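Local coordinates for tail fiber protein (Acinetobacter phage AM24, PDB 5W5P), which probably acts as the trimeric tailspike with which the phage recognises, and perhaps degrades, the capsular polysaccharide of Acinetobacter baumannii, at residues W102-F111 against K127-F138; N156-C167 against Y198-L208. All coordinates share one frame; numbering follows the deposited sequence.

Interaction 1. Residues W102-F111 against K127-F138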
loop_
_atom_site.group_PDB
_atom_site.type_symbol
_atom_site.label_atom_id
_atom_site.label_comp_id
_atom_site.label_asym_id
_atom_site.label_seq_id
_atom_site.Cartn_x
_atom_site.Cartn_y
_atom_site.Cartn_z
ATOM N N TRP A 102 41.557 -6.353 2.762
ATOM C CA TRP A 102 40.227 -5.807 2.528
ATOM C C TRP A 102 39.201 -6.672 3.246
ATOM O O TRP A 102 39.268 -7.904 3.180
ATOM C CB TRP A 102 39.915 -5.727 1.026
ATOM C CG TRP A 102 39.845 -7.055 0.319
ATOM C CD1 TRP A 102 40.895 -7.858 -0.023
ATOM C CD2 TRP A 102 38.667 -7.725 -0.144
ATOM N NE1 TRP A 102 40.442 -8.986 -0.663
ATOM C CE2 TRP A 102 39.078 -8.929 -0.749
ATOM C CE3 TRP A 102 37.303 -7.424 -0.104
ATOM C CZ2 TRP A 102 38.177 -9.830 -1.311
ATOM C CZ3 TRP A 102 36.410 -8.324 -0.659
ATOM C CH2 TRP A 102 36.852 -9.511 -1.255
ATOM N N ASN A 103 38.264 -6.026 3.938
ATOM C CA ASN A 103 37.176 -6.717 4.616
ATOM C C ASN A 103 35.816 -6.185 4.187
ATOM O O ASN A 103 34.802 -6.501 4.822
ATOM C CB ASN A 103 37.327 -6.610 6.136
ATOM C CG ASN A 103 37.499 -5.180 6.610
ATOM O OD1 ASN A 103 37.088 -4.234 5.940
ATOM N ND2 ASN A 103 38.109 -5.018 7.778
ATOM N N THR A 104 35.776 -5.373 3.136
ATOM C CA THR A 104 34.527 -4.822 2.640
ATOM C C THR A 104 34.186 -5.417 1.284
ATOM O O THR A 104 34.477 -6.585 1.007
ATOM C CB THR A 104 34.620 -3.303 2.513
ATOM O OG1 THR A 104 35.478 -2.979 1.412
ATOM C CG2 THR A 104 35.177 -2.688 3.786
ATOM N N HIS A 105 33.589 -4.598 0.434
ATOM C CA HIS A 105 33.184 -4.978 -0.907
ATOM C C HIS A 105 34.343 -4.819 -1.888
ATOM O O HIS A 105 35.160 -3.902 -1.772
ATOM C CB HIS A 105 32.009 -4.102 -1.331
ATOM C CG HIS A 105 32.187 -2.657 -0.966
ATOM N ND1 HIS A 105 33.395 -2.005 -1.093
ATOM C CD2 HIS A 105 31.314 -1.739 -0.483
ATOM C CE1 HIS A 105 33.261 -0.751 -0.701
ATOM N NE2 HIS A 105 32.008 -0.562 -0.329
ATOM N N ALA A 106 34.389 -5.709 -2.874
ATOM C CA ALA A 106 35.418 -5.661 -3.903
ATOM C C ALA A 106 35.196 -4.502 -4.875
ATOM O O ALA A 106 34.063 -4.185 -5.253
ATOM C CB ALA A 106 35.469 -6.987 -4.662
ATOM N N ASP A 107 36.311 -3.872 -5.273
ATOM C CA ASP A 107 36.337 -2.751 -6.212
ATOM C C ASP A 107 36.848 -3.270 -7.551
ATOM O O ASP A 107 37.950 -3.853 -7.589
ATOM C CB ASP A 107 37.248 -1.645 -5.664
ATOM C CG ASP A 107 37.381 -0.433 -6.578
ATOM O OD1 ASP A 107 36.834 -0.404 -7.696
ATOM O OD2 ASP A 107 38.015 0.543 -6.166
ATOM N N PRO A 108 36.085 -3.184 -8.652
ATOM C CA PRO A 108 36.646 -3.639 -9.938
ATOM C C PRO A 108 37.918 -2.916 -10.321
ATOM O O PRO A 108 38.686 -3.437 -11.141
ATOM C CB PRO A 108 35.529 -3.368 -10.954
ATOM C CG PRO A 108 34.304 -3.351 -10.148
ATOM C CD PRO A 108 34.678 -2.781 -8.798
ATOM N N CYS A 109 38.174 -1.737 -9.747
ATOM C CA CYS A 109 39.388 -1.004 -10.073
ATOM C C CYS A 109 40.636 -1.715 -9.579
ATOM O O CYS A 109 41.717 -1.485 -10.130
ATOM C CB CYS A 109 39.342 0.407 -9.489
ATOM S SG CYS A 109 38.377 1.586 -10.473
ATOM N N TRP A 110 40.511 -2.563 -8.556
ATOM C CA TRP A 110 41.640 -3.374 -8.119
ATOM C C TRP A 110 42.213 -4.192 -9.269
ATOM O O TRP A 110 43.434 -4.388 -9.356
ATOM C CB TRP A 110 41.205 -4.295 -6.981
ATOM C CG TRP A 110 40.751 -3.570 -5.765
ATOM C CD1 TRP A 110 40.945 -2.251 -5.474
ATOM C CD2 TRP A 110 40.036 -4.127 -4.658
ATOM N NE1 TRP A 110 40.390 -1.949 -4.251
ATOM C CE2 TRP A 110 39.823 -3.085 -3.732
ATOM C CE3 TRP A 110 39.552 -5.405 -4.360
ATOM C CZ2 TRP A 110 39.147 -3.282 -2.534
ATOM C CZ3 TRP A 110 38.880 -5.599 -3.168
ATOM C CH2 TRP A 110 38.684 -4.544 -2.269
ATOM N N PHE A 111 41.349 -4.669 -10.166
ATOM C CA PHE A 111 41.742 -5.534 -11.269
ATOM C C PHE A 111 41.940 -4.787 -12.578
ATOM O O PHE A 111 42.231 -5.421 -13.597
ATOM C CB PHE A 111 40.703 -6.641 -11.468
ATOM C CG PHE A 111 40.475 -7.482 -10.250
ATOM C CD1 PHE A 111 39.483 -7.154 -9.339
ATOM C CD2 PHE A 111 41.255 -8.601 -10.014
ATOM C CE1 PHE A 111 39.272 -7.928 -8.215
ATOM C CE2 PHE A 111 41.052 -9.378 -8.893
ATOM C CZ PHE A 111 40.057 -9.042 -7.993
ATOM N N LYS A 127 35.990 -10.388 -12.224
ATOM C CA LYS A 127 37.007 -10.776 -11.251
ATOM C C LYS A 127 36.630 -10.319 -9.847
ATOM O O LYS A 127 36.832 -11.049 -8.871
ATOM C CB LYS A 127 38.367 -10.201 -11.656
ATOM C CG LYS A 127 39.052 -10.944 -12.794
ATOM C CD LYS A 127 40.402 -10.321 -13.119
ATOM C CE LYS A 127 41.269 -11.247 -13.960
ATOM N NZ LYS A 127 42.689 -10.775 -14.001
ATOM N N ALA A 128 36.078 -9.111 -9.723
ATOM C CA ALA A 128 35.626 -8.643 -8.416
ATOM C C ALA A 128 34.450 -9.468 -7.895
ATOM O O ALA A 128 34.335 -9.674 -6.682
ATOM C CB ALA A 128 35.258 -7.160 -8.491
ATOM N N VAL A 129 33.575 -9.945 -8.788
ATOM C CA VAL A 129 32.469 -10.808 -8.369
ATOM C C VAL A 129 33.003 -12.105 -7.778
ATOM O O VAL A 129 32.535 -12.570 -6.730
ATOM C CB VAL A 129 31.519 -11.087 -9.556
ATOM C CG1 VAL A 129 30.545 -12.208 -9.220
ATOM C CG2 VAL A 129 30.766 -9.836 -9.966
ATOM N N ASP A 130 34.006 -12.699 -8.427
ATOM C CA ASP A 130 34.463 -14.029 -8.039
ATOM C C ASP A 130 35.106 -14.035 -6.656
ATOM O O ASP A 130 34.924 -14.989 -5.890
ATOM C CB ASP A 130 35.426 -14.568 -9.095
ATOM C CG ASP A 130 34.794 -14.626 -10.474
ATOM O OD1 ASP A 130 33.558 -14.807 -10.559
ATOM O OD2 ASP A 130 35.527 -14.482 -11.474
ATOM N N VAL A 131 35.853 -12.982 -6.307
ATOM C CA VAL A 131 36.533 -12.955 -5.011
ATOM C C VAL A 131 35.667 -12.393 -3.890
ATOM O O VAL A 131 36.053 -12.490 -2.716
ATOM C CB VAL A 131 37.850 -12.154 -5.088
ATOM C CG1 VAL A 131 38.746 -12.716 -6.177
ATOM C CG2 VAL A 131 37.568 -10.678 -5.332
ATOM N N SER A 132 34.505 -11.827 -4.199
ATOM C CA SER A 132 33.663 -11.192 -3.192
ATOM C C SER A 132 32.378 -11.959 -2.913
ATOM O O SER A 132 31.549 -11.485 -2.132
ATOM C CB SER A 132 33.330 -9.763 -3.620
ATOM O OG SER A 132 32.523 -9.766 -4.785
ATOM N N TYR A 133 32.198 -13.128 -3.526
ATOM C CA TYR A 133 30.945 -13.882 -3.451
ATOM C C TYR A 133 29.773 -13.036 -3.940
ATOM O O TYR A 133 28.676 -13.072 -3.382
ATOM C CB TYR A 133 30.696 -14.416 -2.035
ATOM C CG TYR A 133 31.791 -15.321 -1.523
ATOM C CD1 TYR A 133 32.845 -14.808 -0.777
ATOM C CD2 TYR A 133 31.774 -16.689 -1.784
ATOM C CE1 TYR A 133 33.855 -15.626 -0.305
ATOM C CE2 TYR A 133 32.783 -17.520 -1.314
ATOM C CZ TYR A 133 33.823 -16.980 -0.574
ATOM O OH TYR A 133 34.839 -17.781 -0.095
ATOM N N GLY A 134 30.014 -12.258 -4.989
ATOM C CA GLY A 134 28.971 -11.435 -5.568
ATOM C C GLY A 134 28.647 -10.173 -4.797
ATOM O O GLY A 134 27.471 -9.866 -4.585
ATOM N N ARG A 135 29.658 -9.428 -4.362
ATOM C CA ARG A 135 29.428 -8.173 -3.641
ATOM C C ARG A 135 30.400 -7.140 -4.206
ATOM O O ARG A 135 31.536 -7.016 -3.744
ATOM C CB ARG A 135 29.584 -8.369 -2.139
ATOM C CG ARG A 135 28.578 -9.360 -1.567
ATOM C CD ARG A 135 28.497 -9.312 -0.062
ATOM N NE ARG A 135 27.990 -8.038 0.445
ATOM C CZ ARG A 135 26.703 -7.722 0.517
ATOM N NH1 ARG A 135 25.784 -8.574 0.097
ATOM N NH2 ARG A 135 26.331 -6.550 1.002
ATOM N N VAL A 136 29.936 -6.393 -5.201
ATOM C CA VAL A 136 30.782 -5.504 -5.984
ATOM C C VAL A 136 30.369 -4.061 -5.729
ATOM O O VAL A 136 29.179 -3.763 -5.576
ATOM C CB VAL A 136 30.698 -5.869 -7.478
ATOM C CG1 VAL A 136 31.685 -5.060 -8.301
ATOM C CG2 VAL A 136 30.974 -7.341 -7.640
ATOM N N TRP A 137 31.359 -3.168 -5.678
ATOM C CA TRP A 137 31.162 -1.758 -5.360
ATOM C C TRP A 137 32.003 -0.931 -6.323
ATOM O O TRP A 137 33.203 -1.182 -6.469
ATOM C CB TRP A 137 31.545 -1.492 -3.897
ATOM C CG TRP A 137 31.639 -0.049 -3.440
ATOM C CD1 TRP A 137 30.635 0.718 -2.920
ATOM C CD2 TRP A 137 32.817 0.774 -3.426
ATOM N NE1 TRP A 137 31.109 1.970 -2.599
ATOM C CE2 TRP A 137 32.447 2.028 -2.896
ATOM C CE3 TRP A 137 34.147 0.569 -3.804
ATOM C CZ2 TRP A 137 33.361 3.076 -2.743
ATOM C CZ3 TRP A 137 35.051 1.606 -3.653
ATOM C CH2 TRP A 137 34.653 2.844 -3.130
ATOM N N PHE A 138 31.379 0.050 -6.975
ATOM C CA PHE A 138 31.981 0.717 -8.120
ATOM C C PHE A 138 32.588 2.078 -7.798
ATOM O O PHE A 138 33.189 2.690 -8.687
ATOM C CB PHE A 138 30.947 0.867 -9.235
ATOM C CG PHE A 138 30.664 -0.412 -9.978
ATOM C CD1 PHE A 138 29.741 -1.328 -9.492
ATOM C CD2 PHE A 138 31.323 -0.699 -11.165
ATOM C CE1 PHE A 138 29.478 -2.504 -10.178
ATOM C CE2 PHE A 138 31.062 -1.872 -11.854
ATOM C CZ PHE A 138 30.134 -2.774 -11.360
#
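Phe111 lies on Lys127 of helix 122-132 and shows how a loop can be seated on a helix, here where that helix leads into the first strand of a parallel beta-helix. Phe111 holds CG anti to its carbonyl carbon (chi1 -57°), which turns the ring toward the helix. Its CB meets Lys127 CD at 4.0 Å, and its CG lies 3.7 Å from Lys127 CB. That methylene stands over the centre of one ring face, 13° off the normal, as a CH-pi contact. Further out, CD2 runs against Lys127 CD, while CE1 approaches Ala128 CA obliquely at 3.7 Å. At the tip, CZ meets Val131 CG2 at 4.0 Å, the methyl arriving at the ring edge. The lysine continues past the ring, and its NZ makes a hydrogen bond to Asn85 O.

Ala106 joins the loop to strand 135-140 by a single bridge: its N donates to Arg135 O (3.3 Å), and its O accepts from Trp137 N (2.9 Å). The methyl of Ala106 faces the helix, touching Ala128 and Ser132. Pro108 CG sits over a face of Phe138 and also meets Val136. One residue before Ala106, His105 and the five-membered ring of Trp137 form an offset stack, their planes 4° apart, although the very short atomic separations make its exact spacing doubtful. The helix side is thus held by hydrocarbon contacts, while the strand side adds two backbone bonds to its own apolar contacts, and Asp107 probably keeps a buried negative charge, balanced by Arg143, beside the Trp137 ring edge.

Interaction 2. Residues N156-C167 against Y198-L208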
loop_
_atom_site.group_PDB
_atom_site.type_symbol
_atom_site.label_atom_id
_atom_site.label_comp_id
_atom_site.label_asym_id
_atom_site.label_seq_id
_atom_site.Cartn_x
_atom_site.Cartn_y
_atom_site.Cartn_z
ATOM N N ASN A 156 23.165 -19.313 -6.407
ATOM C CA ASN A 156 22.543 -19.319 -5.090
ATOM C C ASN A 156 21.057 -19.545 -5.301
ATOM O O ASN A 156 20.384 -18.717 -5.923
ATOM C CB ASN A 156 22.807 -18.003 -4.351
ATOM C CG ASN A 156 22.296 -18.009 -2.927
ATOM O OD1 ASN A 156 22.833 -18.697 -2.064
ATOM N ND2 ASN A 156 21.295 -17.189 -2.661
ATOM N N SER A 157 20.554 -20.674 -4.814
ATOM C CA SER A 157 19.158 -21.029 -5.009
ATOM C C SER A 157 18.260 -20.105 -4.190
ATOM O O SER A 157 18.725 -19.255 -3.424
ATOM C CB SER A 157 18.929 -22.486 -4.625
ATOM O OG SER A 157 18.887 -22.620 -3.219
ATOM N N ILE A 158 16.944 -20.281 -4.355
ATOM C CA ILE A 158 15.986 -19.492 -3.587
ATOM C C ILE A 158 16.130 -19.737 -2.089
ATOM O O ILE A 158 15.755 -18.877 -1.288
ATOM C CB ILE A 158 14.534 -19.776 -4.045
ATOM C CG1 ILE A 158 14.278 -21.286 -4.145
ATOM C CG2 ILE A 158 14.222 -19.067 -5.361
ATOM C CD1 ILE A 158 12.949 -21.641 -4.774
ATOM N N VAL A 159 16.653 -20.893 -1.688
ATOM C CA VAL A 159 16.891 -21.179 -0.280
ATOM C C VAL A 159 18.386 -21.186 0.040
ATOM O O VAL A 159 18.800 -21.761 1.045
ATOM C CB VAL A 159 16.220 -22.497 0.152
ATOM C CG1 VAL A 159 14.712 -22.384 0.052
ATOM C CG2 VAL A 159 16.728 -23.675 -0.677
ATOM N N GLY A 160 19.206 -20.537 -0.796
ATOM C CA GLY A 160 20.645 -20.554 -0.611
ATOM C C GLY A 160 21.122 -19.630 0.502
ATOM O O GLY A 160 20.381 -18.805 1.032
ATOM N N ASP A 161 22.407 -19.760 0.839
ATOM C CA ASP A 161 22.975 -19.103 2.010
ATOM C C ASP A 161 23.685 -17.793 1.684
ATOM O O ASP A 161 24.399 -17.260 2.540
ATOM C CB ASP A 161 23.932 -20.057 2.734
ATOM C CG ASP A 161 25.220 -20.311 1.963
ATOM O OD1 ASP A 161 25.280 -20.018 0.750
ATOM O OD2 ASP A 161 26.177 -20.826 2.576
HETATM N N MSE A 162 23.497 -17.253 0.483
HETATM C CA MSE A 162 24.218 -16.045 0.083
HETATM C C MSE A 162 23.316 -14.819 0.006
HETATM O O MSE A 162 22.092 -14.932 -0.121
HETATM C CB MSE A 162 24.915 -16.250 -1.269
HETATM C CG MSE A 162 25.835 -17.458 -1.341
HETATM SE SE MSE A 162 26.569 -17.764 -3.141
HETATM C CE MSE A 162 28.012 -16.452 -3.103
ATOM N N LEU A 163 23.932 -13.642 0.091
ATOM C CA LEU A 163 23.255 -12.376 -0.162
ATOM C C LEU A 163 24.184 -11.539 -1.022
ATOM O O LEU A 163 25.252 -11.124 -0.566
ATOM C CB LEU A 163 22.900 -11.656 1.136
ATOM C CG LEU A 163 22.269 -10.278 0.978
ATOM C CD1 LEU A 163 20.824 -10.464 0.579
ATOM C CD2 LEU A 163 22.334 -9.483 2.281
HETATM N N MSE A 164 23.776 -11.275 -2.251
HETATM C CA MSE A 164 24.655 -10.586 -3.183
HETATM C C MSE A 164 24.229 -9.142 -3.402
HETATM O O MSE A 164 23.047 -8.812 -3.279
HETATM C CB MSE A 164 24.695 -11.356 -4.506
HETATM C CG MSE A 164 24.989 -12.842 -4.298
HETATM SE SE MSE A 164 24.914 -13.962 -5.906
HETATM C CE MSE A 164 23.013 -13.809 -6.346
ATOM N N GLU A 165 25.189 -8.276 -3.720
ATOM C CA GLU A 165 24.901 -6.863 -3.902
ATOM C C GLU A 165 25.760 -6.283 -5.016
ATOM O O GLU A 165 26.928 -6.641 -5.162
ATOM C CB GLU A 165 25.125 -6.072 -2.604
ATOM C CG GLU A 165 24.582 -4.640 -2.642
ATOM C CD GLU A 165 24.248 -4.089 -1.263
ATOM O OE1 GLU A 165 24.807 -4.597 -0.266
ATOM O OE2 GLU A 165 23.426 -3.147 -1.175
ATOM N N ILE A 166 25.164 -5.388 -5.799
ATOM C CA ILE A 166 25.867 -4.602 -6.807
ATOM C C ILE A 166 25.527 -3.149 -6.501
ATOM O O ILE A 166 24.399 -2.705 -6.742
ATOM C CB ILE A 166 25.464 -4.980 -8.234
ATOM C CG1 ILE A 166 25.893 -6.412 -8.550
ATOM C CG2 ILE A 166 26.061 -4.006 -9.243
ATOM C CD1 ILE A 166 25.068 -7.041 -9.626
ATOM N N CYS A 167 26.490 -2.407 -5.966
ATOM C CA CYS A 167 26.210 -1.096 -5.404
ATOM C C CYS A 167 27.378 -0.168 -5.721
ATOM O O CYS A 167 28.317 -0.533 -6.432
ATOM C CB CYS A 167 25.959 -1.209 -3.894
ATOM S SG CYS A 167 27.460 -1.613 -2.944
ATOM N N TYR A 198 19.277 -20.278 -12.905
ATOM C CA TYR A 198 19.090 -19.006 -12.225
ATOM C C TYR A 198 20.031 -18.874 -11.034
ATOM O O TYR A 198 20.721 -19.812 -10.633
ATOM C CB TYR A 198 17.634 -18.865 -11.754
ATOM C CG TYR A 198 17.340 -19.652 -10.492
ATOM C CD1 TYR A 198 17.051 -21.010 -10.550
ATOM C CD2 TYR A 198 17.366 -19.039 -9.241
ATOM C CE1 TYR A 198 16.793 -21.735 -9.405
ATOM C CE2 TYR A 198 17.110 -19.758 -8.089
ATOM C CZ TYR A 198 16.826 -21.106 -8.177
ATOM O OH TYR A 198 16.574 -21.821 -7.031
ATOM N N THR A 199 20.032 -17.679 -10.454
ATOM C CA THR A 199 20.590 -17.471 -9.125
ATOM C C THR A 199 19.772 -16.370 -8.465
ATOM O O THR A 199 19.209 -15.512 -9.151
ATOM C CB THR A 199 22.091 -17.137 -9.181
ATOM O OG1 THR A 199 22.621 -17.066 -7.851
ATOM C CG2 THR A 199 22.343 -15.820 -9.907
ATOM N N ALA A 200 19.672 -16.417 -7.133
ATOM C CA ALA A 200 18.691 -15.613 -6.412
ATOM C C ALA A 200 19.340 -14.835 -5.275
ATOM O O ALA A 200 20.468 -15.112 -4.862
ATOM C CB ALA A 200 17.550 -16.485 -5.862
ATOM N N ALA A 201 18.578 -13.852 -4.774
ATOM C CA ALA A 201 18.931 -12.956 -3.674
ATOM C C ALA A 201 19.973 -11.928 -4.099
ATOM O O ALA A 201 21.175 -12.124 -3.887
ATOM C CB ALA A 201 19.421 -13.735 -2.450
ATOM N N LEU A 202 19.515 -10.812 -4.668
ATOM C CA LEU A 202 20.395 -9.783 -5.201
ATOM C C LEU A 202 19.846 -8.406 -4.863
ATOM O O LEU A 202 18.677 -8.120 -5.132
ATOM C CB LEU A 202 20.540 -9.931 -6.721
ATOM C CG LEU A 202 21.165 -8.765 -7.492
ATOM C CD1 LEU A 202 22.597 -8.546 -7.037
ATOM C CD2 LEU A 202 21.103 -9.024 -8.987
ATOM N N GLU A 203 20.685 -7.560 -4.278
ATOM C CA GLU A 203 20.402 -6.137 -4.133
ATOM C C GLU A 203 21.262 -5.374 -5.131
ATOM O O GLU A 203 22.484 -5.542 -5.154
ATOM C CB GLU A 203 20.684 -5.653 -2.708
ATOM C CG GLU A 203 20.211 -6.605 -1.613
ATOM C CD GLU A 203 18.761 -6.379 -1.230
ATOM O OE1 GLU A 203 17.949 -7.313 -1.379
ATOM O OE2 GLU A 203 18.425 -5.262 -0.788
ATOM N N ILE A 204 20.636 -4.549 -5.967
ATOM C CA ILE A 204 21.369 -3.871 -7.031
ATOM C C ILE A 204 20.868 -2.443 -7.159
ATOM O O ILE A 204 19.655 -2.202 -7.146
ATOM C CB ILE A 204 21.241 -4.616 -8.374
ATOM C CG1 ILE A 204 21.779 -3.766 -9.522
ATOM C CG2 ILE A 204 19.788 -5.013 -8.637
ATOM C CD1 ILE A 204 21.839 -4.516 -10.832
ATOM N N GLY A 205 21.801 -1.495 -7.253
ATOM C CA GLY A 205 21.505 -0.133 -7.649
ATOM C C GLY A 205 21.840 0.931 -6.624
ATOM O O GLY A 205 21.987 2.104 -7.002
ATOM N N ARG A 206 21.959 0.579 -5.346
ATOM C CA ARG A 206 22.276 1.568 -4.317
ATOM C C ARG A 206 23.549 2.334 -4.674
ATOM O O ARG A 206 24.626 1.743 -4.799
ATOM C CB ARG A 206 22.428 0.881 -2.959
ATOM C CG ARG A 206 22.518 1.832 -1.769
ATOM C CD ARG A 206 21.189 2.526 -1.513
ATOM N NE ARG A 206 20.117 1.566 -1.257
ATOM C CZ ARG A 206 18.831 1.889 -1.145
ATOM N NH1 ARG A 206 18.453 3.155 -1.268
ATOM N NH2 ARG A 206 17.925 0.947 -0.911
ATOM N N GLY A 207 23.415 3.647 -4.863
ATOM C CA GLY A 207 24.561 4.490 -5.153
ATOM C C GLY A 207 25.163 4.318 -6.529
ATOM O O GLY A 207 26.345 4.629 -6.717
ATOM N N LEU A 208 24.385 3.834 -7.499
ATOM C CA LEU A 208 24.870 3.567 -8.846
ATOM C C LEU A 208 24.014 4.294 -9.871
ATOM O O LEU A 208 22.794 4.415 -9.714
ATOM C CB LEU A 208 24.848 2.072 -9.166
ATOM C CG LEU A 208 25.974 1.217 -8.604
ATOM C CD1 LEU A 208 25.740 -0.229 -8.989
ATOM C CD2 LEU A 208 27.325 1.715 -9.107
HETATM O O HOH W 1 22.346 -2.216 -4.056
#
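Ile166 O is approached by three groups at once: Gly205 N donates to it at 2.9 Å, Ile204 CA lies 3.3 Å away in a CA-H...O contact, and a water adds a weak hydrogen bond. The setting is a parallel beta-helix, in which strand 164-169 of one coil pairs with strand 199-204 of the next. The ladder continues with Ile166 N donating to Glu203 O (2.8 Å), and with Met164, a selenomethionine here, whose N donates to Ala201 O and whose O accepts from Glu203 N.

Leu202, Ile204, Met164 and Ile166 share one face of the sheet, where Ile166 CD1 meets Leu202 CD1 at 3.9 Å. Glu165 and Glu203 occupy the other face, carboxylate planes nearly perpendicular (82°). Each acid has its own partners: Glu165 pairs with Arg135, and Glu203 accepts from His266 of the second subunit. The same water donates to Glu165 OE2 (3.2 Å) and accepts from Arg206 N, bridging strand and turn.

Before the regular ladder, the side chain of Asn156 adds to a backbone bond, Ala200 N to Asn156 O (2.7 Å). With CG anti to the backbone N (chi1 -174°), its ND2 reaches Ala200 O at 3.1 Å, nearly straight at 164° though above the carbonyl plane, while OD1 accepts from Met162 N. Beside it, Ile158 N comes in at the edge of the Tyr198 ring and donates to Tyr198 OH, 3.1 Å away.

How the interactions relate
Interactions 1 and 2 are successive steps of one stack, their centres about 14 Å apart. Strand 135-140, which interaction 1 fastens to the loop before it, is the neighbour of strand 164-169, and interaction 2 carries the pairing on to strand 199-204. Arg135 ties the two contacts with its guanidinium: NH1 probably bonds to Leu163 O (2.7 Å), and NH2 forms a salt bridge with Glu165 OE1 (2.8 Å). Each contact also approaches bound zinc, the side chain of His105 to about 3 Å and that of Cys167 to about 4 Å. Both touch the second subunit, so the coil-by-coil stacking and the trimer interface meet here.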